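Long-range contacts in glycerol dehydratase (Clostridium butyricum, PDB 1R9D), which dehydrates glycerol without coenzyme B12, probably by glycyl-radical chemistry as in its pyruvate formate lyase-like relatives: residues K24-S29 and P80-V85; E37-T42 and L49-A54; E186-N191 and K203-V208; L376-W381 and G401-Y406; A454-L459 and A493-F498. All blocks are in the same frame, centred on the assembly; numbering follows the deposited sequence.

Contacts 1, 2, 4 and 5 are buried, whereas contact 3 lies at the surface. Contact 4, centred about 15 Å from the centre of the chain, is a parallel strand pair with four backbone hydrogen bonds; contact 1, at about 20 Å, uses the same kind of bond in a single bridge between loops. The other three involve helices. Contact 5 is almost wholly apolar, contact 2 relies on a water and an arginine, and contact 3 on two leucines with amide groups beside them. Contacts 2 and 3 touch directly, Leu49 and Ala52 meeting Ser207, so helices 47-61 and 197-230 link them; contacts 2 and 4 lie on opposite sides of the chain's centre.

Contact 1: residues K24-S29 and P80-V85; sequences KPCVES and PRSSQV
Val27 and Val85 meet methyl to methyl, Val27 CG1 standing 3.5 Å from Val85 CG2, with their side chains oblique to one another. Pro25 and Arg81 instead lie side by side and point the same way, Pro25 CG being 4.1 Å from Arg81 CD; farther out, the Arg81 guanidinium bonds to Gln767. Glu28 and Gln84 cross obliquely, carboxylate and amide planes 86° apart, and a water bridges Glu28 OE1 and Gln84 NE2. Lys78 N bonds to Glu28 OE1, Glu79 N to Glu28 OE2 and Arg31 N to Gln84 OE1, while Gln84 NE2 donates to Leu76 O. Ser82 points at the 24-29 segment, and its OG accepts from Cys26 N at 3.2 Å while donating to Pro80 O. The backbones run 23° apart: Ser83 N reaches Cys26 O at 2.9 Å, and Glu28 N reaches Ser83 O at 2.9 Å. Two bonds made by one residue to the neighbours of its partner, here Val27, are the signature of a parallel beta bridge, which here joins two loops.

Contact 2: residues E37-T42 and L49-A54; sequences ESFKQT and LRRALA
Phe39 and Arg50 meet through the carbonyl of one and the guanidinium of the other. Arg50 NH1 gives Phe39 O a weak hydrogen bond of 3.0 Å, bent to 121° at the hydrogen; the same oxygen also accepts from Thr42 N at 3.2 Å. Arg50 NH1 has a further weak, long ion pair with Glu43. The guanidinium passes the Phe39 ring with the two planes 38° apart, and Phe39 CD2 sits 3.3 Å above the guanidinium plane, toward its rim. A water joins three more polar atoms. It lies 2.9 Å from Ser38 OG and 2.7 Å from Thr42 OG1, and donates to Arg50 O, which also accepts the helical bond from Ala54 N. With OG anti to the backbone N (chi1 -178°), Ser38 places its hydroxyl near Leu53 O as well, at a weak 3.5 Å. The model is too tight between Thr42 and Arg50 CD, so that approach is doubtful. At the ring edge, Phe39 CE1 is 3.8 Å from Ala54 CB. These groups join the end of helix 30-40 to the first part of helix 47-61. Phe39 continues onto Trp126 and onto Tyr125 of helix 113-125, while Leu49 and Ala52 of helix 47-61 pack on helix 197-230.

Contact 3: residues E186-N191 and K203-V208; sequences EQLEKN and KFLNSV
Leu188 and Leu205 meet through unlike torsions. In Leu205 CG is anti to the carbonyl carbon and chi2 of 174° carries CD1 outward; in Leu188 chi1 leaves CG off a staggered position and chi2 of 38° sets CD1. The two side chains lie alongside each other, pointing opposite ways. Leu188 CD1 is 3.4 Å from Leu205 CD1 and 3.5 Å from Leu205 CB, closer than carbon atoms normally pack. Leu188 CD2 comes 3.7 Å from Asn206 OD1, crossing that side chain at about a right angle. Within the 186-191 segment Gln187 NE2 donates to Asn191 OD1 at 3.0 Å, from above the carbonyl plane. Asn191 ND2 lies 3.7 Å from Leu205 CD1, and Gln187 CG touches the same methyl. The short helical segments are antiparallel at 164°, their axes 10.1 Å apart, as in a helical hairpin. Methyl contacts therefore make the adhesion between helices 169-190 and 197-230, while Gln187 NE2, bonded to Asn191, and Asn206 ND2, bonded to Glu202, are engaged on their own sides of the contact.

Contact 4: residues L376-W381 and G401-Y406; sequences LSVRIW and GLPAYY
Ala404 O is gripped twice by the neighbouring strand: Val378 N donates to it at 2.9 Å, nearly in line with the carbonyl, and Ser377 CA makes a CA-H...O contact at 3.3 Å. Three further bonds complete the parallel ladder, Leu376 O taking Ala404 N on a lone pair, Val378 O taking Tyr406 N, and Tyr406 O taking Ile380 N at 2.9 Å. Val378 packs on Tyr405 on one face, side by side, with Val378 CG2 3.5 Å from Tyr405 CD2, and the Tyr405 hydroxyl is taken up by Thr396. Val378 chi1 of -58° puts CG1 anti to the carbonyl carbon, 3.9 Å from CG of Pro403, which follows a cis peptide. Ile380 CG1 meets the edge of the Tyr405 ring. On the face with Ser377, Ala404 and Arg379, Ser377 OG lies 3.3 Å from Tyr406 CE1, near the ring plane; that hydroxyl bonds to Asn341, and Tyr406 OH bonds to Cys433 O. The Tyr406 side chain is about 9 Å from bound glycerol. The strands form a beta-alpha-beta unit through helix 386-397. Backbone bonds thus fix the register, and polar side-chain ends on both faces bond beyond the pair.

Contact 5: residues A454-L459 and A493-F498; sequences ARIVEL and AQMEYF
Gln494 meets Ile456 first, its CB 3.8 Å from Ile456 CG2, with the two side chains oblique to each other. The glutamine bends at chi2 (-63°), placing CD beside Leu459, and Gln494 OE1 stops 3.8 Å from Leu459 CB, in plane at the edge of the Phe498 ring. This oxygen is buried without a polar partner in the model, whereas NE2 on the same amide bonds to Pro473 O and Thr475 OG1. Met495 follows, its SD 4.1 Å from Ile456 CG1 and its side chain at about a right angle to the isoleucine; beyond the contact it packs on Val619 and Tyr620 of helix 607-624. At this point the geometry is that of two helices packed at a steep angle: the short axes approach to 9.5 Å at a crossing angle of 125°, joining helix 453-461, which follows strand 449-452 directly, to the long helix 484-516. Phe451 of that strand touches Ile456, Met495 and Phe498, and so lines the same apolar layer. Tyr497 puts CD2 3.8 Å above the centre of the Phe498 ring, within the same helix. Phe498 itself runs beside Ile456 but points the other way, with Phe498 CD2 3.9 Å from Ile456 CD1. Leu459 crosses the phenylalanine at about a right angle, its CD1 3.6 Å from Phe498 CE2.

Contact 1: residues K24-S29 and P80-V85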
# COMPACT_ATOMS: atom_id res chain seq x y z
N LYS A 24 40.90 8.77 0.19
CA LYS A 24 40.61 8.64 1.61
C LYS A 24 39.09 8.48 1.69
O LYS A 24 38.36 9.46 1.77
CB LYS A 24 41.06 9.89 2.36
CG LYS A 24 42.56 10.15 2.22
CD LYS A 24 42.95 11.52 2.74
CE LYS A 24 44.43 11.80 2.52
NZ LYS A 24 44.82 13.19 2.89
N PRO A 25 38.61 7.23 1.63
CA PRO A 25 37.17 6.93 1.69
C PRO A 25 36.43 7.79 2.70
O PRO A 25 36.82 7.88 3.86
CB PRO A 25 37.14 5.45 2.05
CG PRO A 25 38.35 4.93 1.34
CD PRO A 25 39.39 5.98 1.70
N CYS A 26 35.34 8.42 2.26
CA CYS A 26 34.55 9.26 3.14
C CYS A 26 33.06 9.12 2.87
O CYS A 26 32.65 8.44 1.93
CB CYS A 26 34.95 10.73 2.99
SG CYS A 26 34.46 11.45 1.41
N VAL A 27 32.28 9.78 3.71
CA VAL A 27 30.83 9.78 3.60
C VAL A 27 30.41 11.18 3.17
O VAL A 27 30.72 12.16 3.85
CB VAL A 27 30.17 9.47 4.95
CG1 VAL A 27 28.65 9.54 4.83
CG2 VAL A 27 30.60 8.09 5.43
N GLU A 28 29.74 11.27 2.03
CA GLU A 28 29.29 12.56 1.52
C GLU A 28 27.79 12.71 1.79
O GLU A 28 27.08 11.72 1.94
CB GLU A 28 29.63 12.67 0.03
CG GLU A 28 31.14 12.91 -0.17
CD GLU A 28 31.60 12.89 -1.62
OE1 GLU A 28 30.77 13.04 -2.53
OE2 GLU A 28 32.83 12.73 -1.83
N SER A 29 27.32 13.96 1.86
CA SER A 29 25.92 14.21 2.18
C SER A 29 25.01 14.73 1.06
O SER A 29 23.80 14.83 1.26
CB SER A 29 25.83 15.15 3.38
OG SER A 29 26.52 16.37 3.12
N PRO A 80 37.25 9.92 -4.56
CA PRO A 80 37.12 8.56 -5.08
C PRO A 80 36.88 7.54 -3.98
O PRO A 80 37.12 7.81 -2.80
CB PRO A 80 38.47 8.32 -5.78
CG PRO A 80 38.95 9.72 -6.11
CD PRO A 80 38.57 10.49 -4.87
N ARG A 81 36.37 6.37 -4.36
CA ARG A 81 36.14 5.30 -3.40
C ARG A 81 35.37 5.73 -2.16
O ARG A 81 35.68 5.29 -1.04
CB ARG A 81 37.49 4.72 -2.99
CG ARG A 81 37.47 3.26 -2.58
CD ARG A 81 38.86 2.82 -2.13
NE ARG A 81 38.91 1.39 -1.85
CZ ARG A 81 39.95 0.79 -1.27
NH1 ARG A 81 41.00 1.51 -0.90
NH2 ARG A 81 39.92 -0.52 -1.04
N SER A 82 34.37 6.59 -2.33
CA SER A 82 33.58 7.07 -1.20
C SER A 82 32.12 6.64 -1.27
O SER A 82 31.72 5.94 -2.20
CB SER A 82 33.70 8.59 -1.09
OG SER A 82 35.06 8.94 -0.87
N SER A 83 31.32 7.07 -0.30
CA SER A 83 29.91 6.68 -0.25
C SER A 83 28.89 7.78 0.04
O SER A 83 29.13 8.66 0.88
CB SER A 83 29.75 5.57 0.80
OG SER A 83 28.39 5.25 1.05
N GLN A 84 27.76 7.72 -0.65
CA GLN A 84 26.67 8.67 -0.42
C GLN A 84 25.85 8.02 0.68
O GLN A 84 26.13 6.88 1.09
CB GLN A 84 25.80 8.84 -1.67
CG GLN A 84 26.43 9.58 -2.85
CD GLN A 84 26.62 11.07 -2.59
OE1 GLN A 84 26.00 11.65 -1.70
NE2 GLN A 84 27.48 11.70 -3.39
N VAL A 85 24.82 8.72 1.16
CA VAL A 85 23.96 8.22 2.22
C VAL A 85 22.56 7.94 1.68
O VAL A 85 22.02 8.71 0.88
CB VAL A 85 23.88 9.26 3.37
CG1 VAL A 85 22.90 8.79 4.44
CG2 VAL A 85 25.26 9.46 3.96
O HOH W 1 24.70 11.43 0.53
O HOH W 2 28.80 14.32 -3.47

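Contact 2: residues E37-T42 and L49-A54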
# COMPACT_ATOMS: atom_id res chain seq x y z
N GLU A 37 14.92 16.66 0.36
CA GLU A 37 14.26 17.82 -0.22
C GLU A 37 13.12 17.39 -1.15
O GLU A 37 12.04 17.98 -1.12
CB GLU A 37 15.28 18.67 -0.98
CG GLU A 37 14.69 19.69 -1.94
CD GLU A 37 15.73 20.66 -2.48
OE1 GLU A 37 16.81 20.20 -2.91
OE2 GLU A 37 15.45 21.88 -2.50
N SER A 38 13.37 16.37 -1.96
CA SER A 38 12.36 15.88 -2.89
C SER A 38 11.16 15.29 -2.15
O SER A 38 10.02 15.64 -2.45
CB SER A 38 12.95 14.84 -3.83
OG SER A 38 11.99 14.40 -4.77
N PHE A 39 11.41 14.40 -1.20
CA PHE A 39 10.31 13.78 -0.46
C PHE A 39 9.43 14.79 0.27
O PHE A 39 8.22 14.58 0.41
CB PHE A 39 10.86 12.75 0.54
CG PHE A 39 10.87 11.34 0.01
CD1 PHE A 39 11.63 11.00 -1.10
CD2 PHE A 39 10.10 10.35 0.62
CE1 PHE A 39 11.62 9.70 -1.62
CE2 PHE A 39 10.08 9.04 0.12
CZ PHE A 39 10.84 8.72 -1.00
N LYS A 40 10.02 15.88 0.74
CA LYS A 40 9.26 16.91 1.43
C LYS A 40 8.24 17.56 0.49
O LYS A 40 7.24 18.11 0.94
CB LYS A 40 10.19 17.98 2.00
CG LYS A 40 10.95 17.55 3.24
CD LYS A 40 11.81 18.69 3.78
CE LYS A 40 12.53 18.27 5.05
NZ LYS A 40 13.45 19.33 5.55
N GLN A 41 8.51 17.48 -0.80
CA GLN A 41 7.63 18.07 -1.81
C GLN A 41 6.69 17.09 -2.50
O GLN A 41 5.89 17.50 -3.35
CB GLN A 41 8.48 18.77 -2.88
CG GLN A 41 9.27 19.95 -2.36
CD GLN A 41 8.38 21.00 -1.73
OE1 GLN A 41 7.47 21.52 -2.38
NE2 GLN A 41 8.64 21.31 -0.47
N THR A 42 6.77 15.81 -2.15
CA THR A 42 5.92 14.81 -2.80
C THR A 42 5.09 13.97 -1.83
O THR A 42 4.71 12.85 -2.16
CB THR A 42 6.78 13.86 -3.66
OG1 THR A 42 7.72 13.18 -2.82
CG2 THR A 42 7.55 14.63 -4.72
N LEU A 49 5.87 7.05 -7.47
CA LEU A 49 6.11 8.34 -8.09
C LEU A 49 7.09 9.15 -7.23
O LEU A 49 7.91 9.90 -7.75
CB LEU A 49 4.78 9.08 -8.27
CG LEU A 49 4.55 9.88 -9.56
CD1 LEU A 49 5.02 9.11 -10.78
CD2 LEU A 49 3.06 10.18 -9.69
N ARG A 50 7.01 8.99 -5.91
CA ARG A 50 7.93 9.69 -5.01
C ARG A 50 9.35 9.23 -5.32
O ARG A 50 10.29 10.03 -5.32
CB ARG A 50 7.60 9.40 -3.55
CG ARG A 50 6.34 10.09 -3.05
CD ARG A 50 6.64 10.89 -1.78
NE ARG A 50 6.39 10.13 -0.58
CZ ARG A 50 6.62 10.57 0.66
NH1 ARG A 50 7.12 11.78 0.86
NH2 ARG A 50 6.32 9.80 1.68
N ARG A 51 9.50 7.94 -5.58
CA ARG A 51 10.81 7.37 -5.89
C ARG A 51 11.33 7.88 -7.23
O ARG A 51 12.53 8.14 -7.38
CB ARG A 51 10.73 5.84 -5.92
CG ARG A 51 10.48 5.17 -4.56
CD ARG A 51 11.63 5.42 -3.59
NE ARG A 51 12.92 5.18 -4.22
CZ ARG A 51 14.09 5.23 -3.60
NH1 ARG A 51 14.15 5.52 -2.30
NH2 ARG A 51 15.21 5.03 -4.28
N ALA A 52 10.45 8.01 -8.21
CA ALA A 52 10.85 8.50 -9.53
C ALA A 52 11.25 9.97 -9.47
O ALA A 52 12.29 10.36 -10.01
CB ALA A 52 9.71 8.31 -10.53
N LEU A 53 10.43 10.78 -8.81
CA LEU A 53 10.71 12.21 -8.67
C LEU A 53 11.96 12.48 -7.84
O LEU A 53 12.65 13.48 -8.05
CB LEU A 53 9.50 12.92 -8.06
CG LEU A 53 8.24 12.89 -8.93
CD1 LEU A 53 7.03 13.33 -8.13
CD2 LEU A 53 8.44 13.79 -10.14
N ALA A 54 12.25 11.59 -6.89
CA ALA A 54 13.43 11.74 -6.05
C ALA A 54 14.67 11.45 -6.89
O ALA A 54 15.66 12.18 -6.82
CB ALA A 54 13.36 10.79 -4.86
O HOH W 3 10.09 12.44 -3.90

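Contact 3: residues E186-N191 and K203-V208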
# COMPACT_ATOMS: atom_id res chain seq x y z
N GLU A 186 4.44 2.60 -25.02
CA GLU A 186 3.64 1.66 -25.81
C GLU A 186 2.75 0.83 -24.90
O GLU A 186 1.60 0.54 -25.24
CB GLU A 186 4.54 0.73 -26.62
CG GLU A 186 5.45 1.44 -27.62
CD GLU A 186 6.30 0.47 -28.43
OE1 GLU A 186 6.82 -0.50 -27.84
OE2 GLU A 186 6.46 0.70 -29.65
N GLN A 187 3.28 0.43 -23.74
CA GLN A 187 2.51 -0.38 -22.79
C GLN A 187 1.37 0.46 -22.23
O GLN A 187 0.27 -0.04 -22.00
CB GLN A 187 3.41 -0.86 -21.65
CG GLN A 187 2.77 -1.88 -20.72
CD GLN A 187 2.39 -3.17 -21.43
OE1 GLN A 187 3.24 -3.82 -22.04
NE2 GLN A 187 1.12 -3.55 -21.35
N LEU A 188 1.64 1.74 -22.03
CA LEU A 188 0.66 2.68 -21.51
C LEU A 188 -0.54 2.71 -22.47
O LEU A 188 -1.70 2.78 -22.05
CB LEU A 188 1.31 4.06 -21.40
CG LEU A 188 1.08 4.94 -20.17
CD1 LEU A 188 1.04 4.10 -18.90
CD2 LEU A 188 2.21 5.96 -20.09
N GLU A 189 -0.26 2.64 -23.77
CA GLU A 189 -1.32 2.65 -24.78
C GLU A 189 -2.08 1.33 -24.81
O GLU A 189 -3.28 1.31 -25.06
CB GLU A 189 -0.75 2.96 -26.16
CG GLU A 189 -0.42 4.42 -26.36
CD GLU A 189 -1.61 5.32 -26.06
OE1 GLU A 189 -2.65 5.18 -26.74
OE2 GLU A 189 -1.51 6.14 -25.12
N LYS A 190 -1.37 0.23 -24.58
CA LYS A 190 -2.01 -1.08 -24.57
C LYS A 190 -2.90 -1.22 -23.34
O LYS A 190 -3.88 -1.96 -23.36
CB LYS A 190 -0.96 -2.19 -24.56
CG LYS A 190 -0.03 -2.21 -25.75
CD LYS A 190 0.98 -3.34 -25.63
CE LYS A 190 1.97 -3.34 -26.79
NZ LYS A 190 2.93 -4.48 -26.70
N ASN A 191 -2.54 -0.49 -22.28
CA ASN A 191 -3.28 -0.54 -21.03
C ASN A 191 -4.50 0.38 -20.94
O ASN A 191 -5.26 0.30 -19.97
CB ASN A 191 -2.34 -0.23 -19.86
CG ASN A 191 -1.38 -1.37 -19.57
OD1 ASN A 191 -1.39 -2.40 -20.25
ND2 ASN A 191 -0.53 -1.19 -18.57
N LYS A 203 0.62 4.60 -12.96
CA LYS A 203 1.57 5.36 -12.16
C LYS A 203 2.96 4.74 -12.26
O LYS A 203 3.96 5.45 -12.31
CB LYS A 203 1.12 5.43 -10.70
CG LYS A 203 -0.20 6.16 -10.51
CD LYS A 203 -0.24 7.47 -11.31
CE LYS A 203 -1.61 8.12 -11.24
NZ LYS A 203 -1.76 9.25 -12.20
N PHE A 204 3.03 3.41 -12.29
CA PHE A 204 4.32 2.74 -12.39
C PHE A 204 4.99 3.04 -13.73
O PHE A 204 6.18 3.35 -13.79
CB PHE A 204 4.17 1.22 -12.25
CG PHE A 204 5.44 0.47 -12.55
CD1 PHE A 204 6.49 0.47 -11.64
CD2 PHE A 204 5.61 -0.17 -13.78
CE1 PHE A 204 7.70 -0.16 -11.96
CE2 PHE A 204 6.82 -0.80 -14.10
CZ PHE A 204 7.87 -0.79 -13.18
N LEU A 205 4.23 2.93 -14.82
CA LEU A 205 4.80 3.18 -16.14
C LEU A 205 5.26 4.62 -16.30
O LEU A 205 6.31 4.88 -16.90
CB LEU A 205 3.80 2.80 -17.23
CG LEU A 205 3.55 1.29 -17.34
CD1 LEU A 205 2.44 1.01 -18.35
CD2 LEU A 205 4.84 0.60 -17.76
N ASN A 206 4.50 5.57 -15.75
CA ASN A 206 4.91 6.97 -15.85
C ASN A 206 6.13 7.24 -14.96
O ASN A 206 6.90 8.16 -15.23
CB ASN A 206 3.76 7.90 -15.47
CG ASN A 206 2.82 8.13 -16.64
OD1 ASN A 206 3.24 8.62 -17.70
ND2 ASN A 206 1.56 7.79 -16.47
N SER A 207 6.30 6.43 -13.92
CA SER A 207 7.45 6.58 -13.03
C SER A 207 8.70 6.07 -13.74
O SER A 207 9.79 6.58 -13.52
CB SER A 207 7.22 5.81 -11.73
OG SER A 207 6.21 6.42 -10.95
N VAL A 208 8.53 5.05 -14.57
CA VAL A 208 9.64 4.51 -15.34
C VAL A 208 10.10 5.57 -16.34
O VAL A 208 11.30 5.76 -16.56
CB VAL A 208 9.23 3.25 -16.13
CG1 VAL A 208 10.28 2.91 -17.17
CG2 VAL A 208 9.03 2.07 -15.17

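Contact 4: residues L376-W381 and G401-Y406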
# COMPACT_ATOMS: atom_id res chain seq x y z
N LEU A 376 35.86 -10.93 -10.53
CA LEU A 376 35.96 -11.68 -11.78
C LEU A 376 35.77 -13.18 -11.57
O LEU A 376 36.34 -13.78 -10.65
CB LEU A 376 37.32 -11.41 -12.44
CG LEU A 376 37.56 -12.05 -13.81
CD1 LEU A 376 36.49 -11.59 -14.79
CD2 LEU A 376 38.94 -11.66 -14.32
N SER A 377 34.99 -13.78 -12.46
CA SER A 377 34.67 -15.20 -12.38
C SER A 377 34.69 -15.86 -13.75
O SER A 377 34.64 -15.17 -14.77
CB SER A 377 33.28 -15.36 -11.78
OG SER A 377 33.18 -14.72 -10.52
N VAL A 378 34.75 -17.18 -13.78
CA VAL A 378 34.72 -17.91 -15.04
C VAL A 378 33.79 -19.12 -14.90
O VAL A 378 33.71 -19.74 -13.84
CB VAL A 378 36.13 -18.41 -15.47
CG1 VAL A 378 37.10 -17.23 -15.61
CG2 VAL A 378 36.66 -19.43 -14.47
N ARG A 379 33.07 -19.42 -15.97
CA ARG A 379 32.19 -20.58 -15.97
C ARG A 379 32.97 -21.72 -16.60
O ARG A 379 33.72 -21.50 -17.56
CB ARG A 379 30.92 -20.30 -16.78
CG ARG A 379 29.88 -19.49 -16.02
CD ARG A 379 28.67 -19.17 -16.88
NE ARG A 379 28.15 -20.36 -17.55
CZ ARG A 379 27.02 -20.38 -18.26
NH1 ARG A 379 26.30 -19.27 -18.38
NH2 ARG A 379 26.64 -21.50 -18.86
N ILE A 380 32.81 -22.92 -16.06
CA ILE A 380 33.51 -24.10 -16.57
C ILE A 380 32.49 -25.19 -16.85
O ILE A 380 31.56 -25.38 -16.07
CB ILE A 380 34.52 -24.63 -15.50
CG1 ILE A 380 35.57 -23.56 -15.18
CG2 ILE A 380 35.17 -25.92 -15.99
CD1 ILE A 380 36.44 -23.17 -16.36
N TRP A 381 32.64 -25.88 -17.97
CA TRP A 381 31.73 -26.98 -18.30
C TRP A 381 32.50 -28.09 -19.01
O TRP A 381 33.70 -27.96 -19.23
CB TRP A 381 30.53 -26.49 -19.12
CG TRP A 381 30.81 -26.05 -20.52
CD1 TRP A 381 31.59 -25.00 -20.92
CD2 TRP A 381 30.24 -26.61 -21.72
NE1 TRP A 381 31.53 -24.86 -22.30
CE2 TRP A 381 30.71 -25.84 -22.80
CE3 TRP A 381 29.38 -27.68 -21.97
CZ2 TRP A 381 30.34 -26.11 -24.13
CZ3 TRP A 381 29.01 -27.95 -23.28
CH2 TRP A 381 29.49 -27.16 -24.35
N GLY A 401 43.56 -13.83 -6.00
CA GLY A 401 42.41 -14.55 -5.50
C GLY A 401 41.41 -14.78 -6.62
O GLY A 401 40.35 -15.39 -6.41
N LEU A 402 41.76 -14.31 -7.81
CA LEU A 402 40.91 -14.44 -8.98
C LEU A 402 41.44 -15.52 -9.91
O LEU A 402 42.63 -15.82 -9.91
CB LEU A 402 40.87 -13.12 -9.75
CG LEU A 402 40.53 -11.85 -8.98
CD1 LEU A 402 40.79 -10.64 -9.87
CD2 LEU A 402 39.08 -11.89 -8.52
N PRO A 403 40.55 -16.14 -10.71
CA PRO A 403 39.12 -15.84 -10.73
C PRO A 403 38.39 -16.90 -9.91
O PRO A 403 38.99 -17.90 -9.52
CB PRO A 403 38.77 -15.95 -12.20
CG PRO A 403 39.59 -17.16 -12.60
CD PRO A 403 40.93 -16.90 -11.92
N ALA A 404 37.11 -16.67 -9.63
CA ALA A 404 36.32 -17.66 -8.92
C ALA A 404 35.85 -18.59 -10.03
O ALA A 404 35.55 -18.12 -11.13
CB ALA A 404 35.13 -16.99 -8.24
N TYR A 405 35.81 -19.90 -9.77
CA TYR A 405 35.39 -20.89 -10.77
C TYR A 405 34.01 -21.43 -10.44
O TYR A 405 33.73 -21.75 -9.28
CB TYR A 405 36.38 -22.06 -10.83
CG TYR A 405 37.79 -21.67 -11.22
CD1 TYR A 405 38.66 -21.08 -10.30
CD2 TYR A 405 38.26 -21.88 -12.51
CE1 TYR A 405 39.95 -20.70 -10.66
CE2 TYR A 405 39.55 -21.51 -12.89
CZ TYR A 405 40.39 -20.92 -11.96
OH TYR A 405 41.67 -20.55 -12.32
N TYR A 406 33.14 -21.52 -11.45
CA TYR A 406 31.78 -22.02 -11.27
C TYR A 406 31.47 -23.18 -12.19
O TYR A 406 31.82 -23.16 -13.37
CB TYR A 406 30.77 -20.89 -11.48
CG TYR A 406 30.96 -19.78 -10.48
CD1 TYR A 406 31.87 -18.75 -10.71
CD2 TYR A 406 30.28 -19.80 -9.27
CE1 TYR A 406 32.10 -17.77 -9.76
CE2 TYR A 406 30.50 -18.82 -8.30
CZ TYR A 406 31.42 -17.81 -8.56
OH TYR A 406 31.65 -16.85 -7.60

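Contact 5: residues A454-L459 and A493-F498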
# COMPACT_ATOMS: atom_id res chain seq x y z
N ALA A 454 26.29 -23.28 13.79
CA ALA A 454 26.96 -23.72 15.01
C ALA A 454 26.14 -23.42 16.27
O ALA A 454 26.16 -24.19 17.23
CB ALA A 454 28.33 -23.06 15.11
N ARG A 455 25.41 -22.31 16.26
CA ARG A 455 24.58 -21.95 17.40
C ARG A 455 23.46 -22.95 17.61
O ARG A 455 23.01 -23.17 18.73
CB ARG A 455 24.00 -20.55 17.21
CG ARG A 455 25.02 -19.44 17.39
CD ARG A 455 25.22 -19.14 18.87
NE ARG A 455 24.05 -18.45 19.41
CZ ARG A 455 23.75 -18.36 20.70
NH1 ARG A 455 24.55 -18.92 21.61
NH2 ARG A 455 22.66 -17.72 21.09
N ILE A 456 23.00 -23.57 16.52
CA ILE A 456 21.93 -24.56 16.62
C ILE A 456 22.45 -25.79 17.36
O ILE A 456 21.72 -26.43 18.12
CB ILE A 456 21.39 -24.95 15.22
CG1 ILE A 456 20.80 -23.72 14.52
CG2 ILE A 456 20.32 -26.03 15.34
CD1 ILE A 456 19.65 -23.05 15.28
N VAL A 457 23.72 -26.13 17.15
CA VAL A 457 24.30 -27.27 17.85
C VAL A 457 24.39 -26.93 19.34
O VAL A 457 24.06 -27.75 20.19
CB VAL A 457 25.72 -27.61 17.33
CG1 VAL A 457 26.36 -28.67 18.21
CG2 VAL A 457 25.64 -28.11 15.89
N GLU A 458 24.82 -25.71 19.64
CA GLU A 458 24.95 -25.26 21.03
C GLU A 458 23.59 -25.29 21.73
O GLU A 458 23.47 -25.72 22.88
CB GLU A 458 25.54 -23.84 21.06
CG GLU A 458 25.75 -23.28 22.46
CD GLU A 458 26.45 -21.92 22.46
OE1 GLU A 458 26.76 -21.41 23.56
OE2 GLU A 458 26.69 -21.36 21.36
N LEU A 459 22.55 -24.83 21.03
CA LEU A 459 21.21 -24.81 21.59
C LEU A 459 20.61 -26.21 21.71
O LEU A 459 19.70 -26.42 22.52
CB LEU A 459 20.29 -23.91 20.76
CG LEU A 459 20.59 -22.42 20.88
CD1 LEU A 459 19.73 -21.65 19.88
CD2 LEU A 459 20.31 -21.94 22.31
N ALA A 493 14.59 -29.77 15.53
CA ALA A 493 13.57 -28.94 16.19
C ALA A 493 14.07 -27.52 16.43
O ALA A 493 13.31 -26.55 16.29
CB ALA A 493 13.15 -29.58 17.50
N GLN A 494 15.34 -27.38 16.81
CA GLN A 494 15.91 -26.06 17.03
C GLN A 494 16.03 -25.34 15.68
O GLN A 494 15.70 -24.17 15.55
CB GLN A 494 17.30 -26.15 17.66
CG GLN A 494 17.32 -26.62 19.12
CD GLN A 494 16.60 -25.68 20.07
OE1 GLN A 494 16.65 -24.45 19.92
NE2 GLN A 494 15.95 -26.25 21.08
N MET A 495 16.50 -26.07 14.67
CA MET A 495 16.67 -25.53 13.33
C MET A 495 15.34 -25.00 12.80
O MET A 495 15.25 -23.89 12.28
CB MET A 495 17.20 -26.61 12.38
CG MET A 495 17.65 -26.11 11.01
SD MET A 495 19.22 -25.22 11.05
CE MET A 495 20.40 -26.60 11.19
N GLU A 496 14.30 -25.82 12.96
CA GLU A 496 12.96 -25.46 12.49
C GLU A 496 12.44 -24.15 13.06
O GLU A 496 11.90 -23.32 12.32
CB GLU A 496 11.99 -26.59 12.84
CG GLU A 496 10.53 -26.27 12.56
CD GLU A 496 9.62 -27.42 12.94
OE1 GLU A 496 9.71 -27.91 14.10
OE2 GLU A 496 8.81 -27.85 12.09
N TYR A 497 12.61 -23.96 14.36
CA TYR A 497 12.14 -22.75 15.03
C TYR A 497 12.81 -21.48 14.53
O TYR A 497 12.15 -20.51 14.17
CB TYR A 497 12.34 -22.87 16.54
CG TYR A 497 11.82 -21.67 17.31
CD1 TYR A 497 10.46 -21.53 17.57
CD2 TYR A 497 12.68 -20.67 17.75
CE1 TYR A 497 9.96 -20.42 18.24
CE2 TYR A 497 12.20 -19.55 18.43
CZ TYR A 497 10.83 -19.43 18.67
OH TYR A 497 10.33 -18.32 19.32
N PHE A 498 14.14 -21.47 14.51
CA PHE A 498 14.85 -20.28 14.08
C PHE A 498 14.80 -20.01 12.58
O PHE A 498 14.81 -18.85 12.17
CB PHE A 498 16.29 -20.32 14.60
CG PHE A 498 16.39 -20.15 16.09
CD1 PHE A 498 16.19 -18.90 16.67
CD2 PHE A 498 16.59 -21.25 16.92
CE1 PHE A 498 16.20 -18.74 18.06
CE2 PHE A 498 16.59 -21.10 18.31
CZ PHE A 498 16.40 -19.85 18.88